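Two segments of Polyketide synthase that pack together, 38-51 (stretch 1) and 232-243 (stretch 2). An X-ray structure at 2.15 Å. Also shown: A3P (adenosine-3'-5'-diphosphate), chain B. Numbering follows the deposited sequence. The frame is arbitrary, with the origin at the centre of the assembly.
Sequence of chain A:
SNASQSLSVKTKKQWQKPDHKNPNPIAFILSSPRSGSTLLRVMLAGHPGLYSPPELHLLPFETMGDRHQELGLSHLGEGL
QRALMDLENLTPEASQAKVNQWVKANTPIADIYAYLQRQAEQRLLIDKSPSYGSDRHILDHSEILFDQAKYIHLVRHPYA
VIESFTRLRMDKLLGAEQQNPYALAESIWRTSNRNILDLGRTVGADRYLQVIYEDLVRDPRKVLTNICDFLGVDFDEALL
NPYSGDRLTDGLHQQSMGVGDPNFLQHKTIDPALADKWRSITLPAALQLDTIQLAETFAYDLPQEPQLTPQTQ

Stretch 1 (38-51) TLLRVMLAGHPGLY
Stretch 2, residues 232-243: GVDFDEALLNPY

Leu239 lies at the apolar centre of the contact and loses 96 Å² to stretch 1, the largest share of any residue in either segment. Stretch 1 enters in mid-helix, the helix having begun earlier in the chain, with Met43 N, for example, 2.9 Å from Leu39 O; stretch 2 crosses its C-terminal part with a short 3-10 segment, 237-240. The register is set by two close CA pairs, Met43 CA to Leu239 CA at 4.6 Å and Gly46 CA to Ala238 CA at 5.0 Å, and by a looser one, Gly49 CA to Val233 CA at 7.0 Å. The sequences therefore run in opposite directions.

The CA-to-CB bond of Leu239 points sideways, but its m,t rotamer (chi1 -68°, chi2 173°) brings the end of the side chain nearer to stretch 1. There Leu239 CD2 lies 3.3 Å from Met43 O, 4.0 Å from Leu44 CD2 and 3.9 Å from His47 CB. Leu44 is also m,t; its CA-to-CB bond points away, yet its branched end reaches back. The backbone closes in as well: Leu239 CA is 3.5 Å from Met43 O, with an angle of 171° at the hydrogen, a nearly linear CA-H...O contact.

Toward the start of the helix the apolar surface continues onto Pro242, a compact ring (C-gamma endo) whose CA-to-CB bond points toward stretch 1 and which buries 77 Å². Val42 (chi1 170°, t) places Val42 CG1 3.7 Å from Pro242 CB, Met43 CG (chi1 m, chi2 t) is 4.2 Å from Pro242 CG, and Leu39 CD1 (t,p) is 4.1 Å from the same Pro242 CG. Beyond them the adenine of A3P joins both segments: A3P N6 donates to Tyr243 OH at 2.7 Å and lies 3.5 Å from Leu39 CD1.

Further along the chain, Gly46 (phi/psi -73/-19) lets the chains approach closely. Gly46 O is 3.3 Å from Ala238 CB, while an ideal CB on Gly46 would fall 3.0 Å from Ala238 O, a clash. The small methyl of Ala238 fits this narrow gap.

A type I turn from His47 to Leu50 carries the chain onward. At its far end Leu50 CD2 (m,t) meets Val233 CG1 (chi1 m) at 4.0 Å, with both CA-to-CB bonds pointing toward the opposing stretch.

The polar edge centres on His47 (phi/psi -75/129; chi1 -165°, t; chi2 -63°). His47 NE2 donates to Asp234 O at 2.7 Å and 155°, the acceptor lying at the ring edge near its plane, as a good hydrogen bond requires. His47 ND1 accepts from Gly49 N at 2.8 Å and 158°, so the two ring nitrogens link the local turn to stretch 2. Asp236 CB sits 4.2 Å from the His47 ring centroid, 29° off the normal, an off-centre CH-pi contact. The Asp236 carboxylate (chi1 t) accepts at Asp236 OD2 from Ala238 N at 2.9 Å, fixing the start of the 3-10 segment, while Asp236 OD1 lies 3.3 Å from Pro48 CD at the exposed margin. In all, 658 Å² is buried.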

# COMPACT_ATOMS: atom_id res chain seq x y z
N THR A 38 2.71 -2.99 -5.60
CA THR A 38 4.16 -2.67 -5.80
C THR A 38 4.32 -1.89 -7.11
O THR A 38 5.01 -0.88 -7.11
CB THR A 38 5.06 -3.93 -5.74
OG1 THR A 38 4.74 -4.62 -4.53
CG2 THR A 38 6.57 -3.61 -5.75
N LEU A 39 3.63 -2.32 -8.19
CA LEU A 39 3.62 -1.63 -9.49
C LEU A 39 3.10 -0.20 -9.30
O LEU A 39 3.77 0.74 -9.73
CB LEU A 39 2.76 -2.38 -10.53
CG LEU A 39 2.56 -1.67 -11.88
CD1 LEU A 39 3.80 -1.73 -12.72
CD2 LEU A 39 1.37 -2.23 -12.62
N LEU A 40 1.95 -0.03 -8.65
CA LEU A 40 1.43 1.32 -8.44
C LEU A 40 2.41 2.20 -7.62
O LEU A 40 2.63 3.35 -7.98
CB LEU A 40 0.05 1.31 -7.77
CG LEU A 40 -0.57 2.72 -7.59
CD1 LEU A 40 -0.58 3.49 -8.95
CD2 LEU A 40 -1.98 2.62 -7.01
N ARG A 41 2.94 1.68 -6.50
CA ARG A 41 3.84 2.50 -5.71
C ARG A 41 5.15 2.80 -6.41
O ARG A 41 5.68 3.89 -6.20
CB ARG A 41 4.00 2.01 -4.25
CG ARG A 41 5.08 1.01 -4.00
CD ARG A 41 6.41 1.66 -3.65
NE ARG A 41 7.43 0.63 -3.67
CZ ARG A 41 8.72 0.83 -3.87
NH1 ARG A 41 9.55 -0.20 -3.91
NH2 ARG A 41 9.19 2.05 -4.05
N VAL A 42 5.64 1.88 -7.27
CA VAL A 42 6.86 2.10 -8.05
C VAL A 42 6.59 3.13 -9.17
O VAL A 42 7.46 3.94 -9.47
CB VAL A 42 7.53 0.80 -8.55
CG1 VAL A 42 8.65 1.09 -9.55
CG2 VAL A 42 8.09 -0.01 -7.37
N MET A 43 5.37 3.10 -9.75
CA MET A 43 4.96 4.07 -10.77
C MET A 43 4.98 5.46 -10.09
O MET A 43 5.64 6.36 -10.59
CB MET A 43 3.54 3.78 -11.29
CG MET A 43 3.42 2.65 -12.30
SD MET A 43 1.67 2.12 -12.36
CE MET A 43 1.58 1.45 -13.87
N LEU A 44 4.33 5.59 -8.90
CA LEU A 44 4.26 6.83 -8.13
C LEU A 44 5.61 7.41 -7.67
O LEU A 44 5.74 8.64 -7.61
CB LEU A 44 3.24 6.77 -6.96
CG LEU A 44 1.76 6.48 -7.32
CD1 LEU A 44 0.92 6.52 -6.09
CD2 LEU A 44 1.18 7.46 -8.37
N ALA A 45 6.62 6.55 -7.40
CA ALA A 45 7.98 6.93 -6.97
C ALA A 45 8.74 7.74 -8.01
O ALA A 45 9.67 8.48 -7.66
CB ALA A 45 8.79 5.69 -6.61
N GLY A 46 8.36 7.59 -9.28
CA GLY A 46 8.97 8.33 -10.39
C GLY A 46 8.56 9.78 -10.41
O GLY A 46 9.24 10.59 -11.04
N HIS A 47 7.44 10.15 -9.74
CA HIS A 47 6.98 11.53 -9.72
C HIS A 47 7.87 12.39 -8.79
O HIS A 47 8.06 12.02 -7.62
CB HIS A 47 5.51 11.60 -9.30
CG HIS A 47 4.86 12.91 -9.59
ND1 HIS A 47 5.29 14.09 -9.00
CD2 HIS A 47 3.80 13.18 -10.38
CE1 HIS A 47 4.52 15.04 -9.48
NE2 HIS A 47 3.59 14.54 -10.31
N PRO A 48 8.39 13.55 -9.26
CA PRO A 48 9.23 14.38 -8.38
C PRO A 48 8.53 15.03 -7.17
O PRO A 48 9.21 15.44 -6.23
CB PRO A 48 9.85 15.41 -9.34
CG PRO A 48 8.89 15.50 -10.46
CD PRO A 48 8.30 14.13 -10.62
N GLY A 49 7.20 15.12 -7.20
CA GLY A 49 6.42 15.74 -6.14
C GLY A 49 5.85 14.77 -5.13
O GLY A 49 5.07 15.18 -4.27
N LEU A 50 6.23 13.48 -5.23
CA LEU A 50 5.76 12.42 -4.34
C LEU A 50 6.94 11.65 -3.83
O LEU A 50 7.99 11.59 -4.48
CB LEU A 50 4.81 11.42 -5.09
CG LEU A 50 3.65 11.98 -5.93
CD1 LEU A 50 2.93 10.87 -6.67
CD2 LEU A 50 2.63 12.70 -5.07
N TYR A 51 6.79 11.06 -2.66
CA TYR A 51 7.80 10.18 -2.10
C TYR A 51 7.08 8.86 -1.80
O TYR A 51 6.26 8.79 -0.88
CB TYR A 51 8.49 10.79 -0.87
CG TYR A 51 9.65 9.91 -0.46
CD1 TYR A 51 10.73 9.72 -1.32
CD2 TYR A 51 9.63 9.20 0.73
CE1 TYR A 51 11.76 8.85 -1.00
CE2 TYR A 51 10.67 8.33 1.07
CZ TYR A 51 11.74 8.17 0.20
OH TYR A 51 12.78 7.33 0.49
N GLY A 232 -3.49 15.92 -6.03
CA GLY A 232 -3.24 17.34 -6.25
C GLY A 232 -1.91 17.65 -6.92
O GLY A 232 -1.36 18.74 -6.73
N VAL A 233 -1.38 16.71 -7.71
CA VAL A 233 -0.13 16.92 -8.46
C VAL A 233 -0.41 16.87 -9.97
O VAL A 233 -1.48 16.42 -10.38
CB VAL A 233 1.02 15.95 -8.03
CG1 VAL A 233 1.44 16.21 -6.58
CG2 VAL A 233 0.63 14.48 -8.23
N ASP A 234 0.53 17.35 -10.79
CA ASP A 234 0.36 17.27 -12.23
C ASP A 234 0.87 15.92 -12.69
O ASP A 234 1.72 15.33 -12.02
CB ASP A 234 1.14 18.40 -12.94
CG ASP A 234 0.59 19.78 -12.69
OD1 ASP A 234 -0.64 19.91 -12.50
OD2 ASP A 234 1.38 20.75 -12.74
N PHE A 235 0.37 15.43 -13.84
CA PHE A 235 0.83 14.15 -14.39
C PHE A 235 2.28 14.35 -14.87
O PHE A 235 2.62 15.42 -15.35
CB PHE A 235 -0.09 13.67 -15.54
CG PHE A 235 0.41 12.44 -16.26
CD1 PHE A 235 0.10 11.17 -15.80
CD2 PHE A 235 1.19 12.56 -17.41
CE1 PHE A 235 0.59 10.03 -16.45
CE2 PHE A 235 1.68 11.42 -18.06
CZ PHE A 235 1.37 10.17 -17.58
N ASP A 236 3.12 13.33 -14.67
CA ASP A 236 4.52 13.32 -15.08
C ASP A 236 4.74 12.00 -15.80
O ASP A 236 4.28 10.96 -15.32
CB ASP A 236 5.43 13.41 -13.84
CG ASP A 236 6.90 13.60 -14.16
OD1 ASP A 236 7.47 14.64 -13.77
OD2 ASP A 236 7.49 12.69 -14.78
N GLU A 237 5.46 12.04 -16.91
CA GLU A 237 5.77 10.90 -17.78
C GLU A 237 6.49 9.76 -17.08
O GLU A 237 6.30 8.61 -17.47
CB GLU A 237 6.57 11.36 -19.02
CG GLU A 237 5.73 12.07 -20.07
CD GLU A 237 4.61 11.28 -20.72
OE1 GLU A 237 3.52 11.86 -20.92
OE2 GLU A 237 4.82 10.08 -21.04
N ALA A 238 7.32 10.07 -16.06
CA ALA A 238 8.08 9.10 -15.27
C ALA A 238 7.16 8.06 -14.62
O ALA A 238 7.58 6.93 -14.40
CB ALA A 238 8.89 9.81 -14.20
N LEU A 239 5.88 8.43 -14.38
CA LEU A 239 4.87 7.53 -13.82
C LEU A 239 4.68 6.30 -14.70
O LEU A 239 4.33 5.24 -14.19
CB LEU A 239 3.51 8.23 -13.68
CG LEU A 239 3.37 9.35 -12.65
CD1 LEU A 239 2.04 10.01 -12.80
CD2 LEU A 239 3.55 8.85 -11.23
N LEU A 240 4.89 6.46 -16.02
CA LEU A 240 4.70 5.39 -16.99
C LEU A 240 5.93 4.51 -17.19
O LEU A 240 5.87 3.55 -17.97
CB LEU A 240 4.20 5.96 -18.34
CG LEU A 240 2.88 6.74 -18.32
CD1 LEU A 240 2.58 7.33 -19.67
CD2 LEU A 240 1.70 5.86 -17.88
N ASN A 241 7.04 4.82 -16.50
CA ASN A 241 8.28 4.07 -16.68
C ASN A 241 8.81 3.53 -15.35
O ASN A 241 9.88 3.95 -14.92
CB ASN A 241 9.31 4.94 -17.41
CG ASN A 241 8.81 5.45 -18.74
OD1 ASN A 241 8.86 4.74 -19.75
ND2 ASN A 241 8.26 6.66 -18.74
N PRO A 242 8.07 2.59 -14.71
CA PRO A 242 8.50 2.08 -13.39
C PRO A 242 9.82 1.34 -13.38
O PRO A 242 10.46 1.27 -12.33
CB PRO A 242 7.34 1.15 -12.97
CG PRO A 242 6.63 0.80 -14.18
CD PRO A 242 6.77 1.99 -15.10
N TYR A 243 10.23 0.80 -14.54
CA TYR A 243 11.49 0.07 -14.66
C TYR A 243 12.72 0.94 -14.98
O TYR A 243 13.80 0.39 -15.16
CB TYR A 243 11.33 -1.17 -15.55
CG TYR A 243 10.30 -2.13 -14.98
CD1 TYR A 243 10.55 -2.84 -13.81
CD2 TYR A 243 9.05 -2.28 -15.58
CE1 TYR A 243 9.60 -3.69 -13.26
CE2 TYR A 243 8.07 -3.11 -15.02
CZ TYR A 243 8.36 -3.83 -13.87
OH TYR A 243 7.43 -4.68 -13.32
P1 A3P B . 1.91 -12.14 -9.96
O1P A3P B . 1.61 -13.26 -9.00
O2P A3P B . 3.40 -11.90 -10.10
O3P A3P B . 1.11 -12.13 -11.23
P2 A3P B . 1.35 -6.75 -5.12
O4P A3P B . 0.19 -5.98 -4.55
O5P A3P B . 1.77 -7.97 -4.38
O6P A3P B . 2.49 -5.85 -5.55
O5' A3P B . 0.83 -7.33 -6.52
C5' A3P B . 1.57 -8.34 -7.22
C4' A3P B . 1.01 -8.48 -8.64
O4' A3P B . 1.11 -7.26 -9.37
C3' A3P B . 1.74 -9.48 -9.51
O3' A3P B . 1.34 -10.81 -9.21
C2' A3P B . 1.38 -9.03 -10.91
O2' A3P B . 0.21 -9.68 -11.40
C1' A3P B . 1.11 -7.54 -10.77
N9 A3P B . 2.23 -6.84 -11.44
C8 A3P B . 3.50 -6.74 -10.96
N7 A3P B . 4.30 -6.08 -11.82
C5 A3P B . 3.53 -5.75 -12.88
C6 A3P B . 3.77 -5.07 -14.17
N6 A3P B . 4.99 -4.58 -14.43
N1 A3P B . 2.72 -4.92 -15.01
C2 A3P B . 1.48 -5.38 -14.72
N3 A3P B . 1.20 -6.05 -13.58
C4 A3P B . 2.17 -6.25 -12.63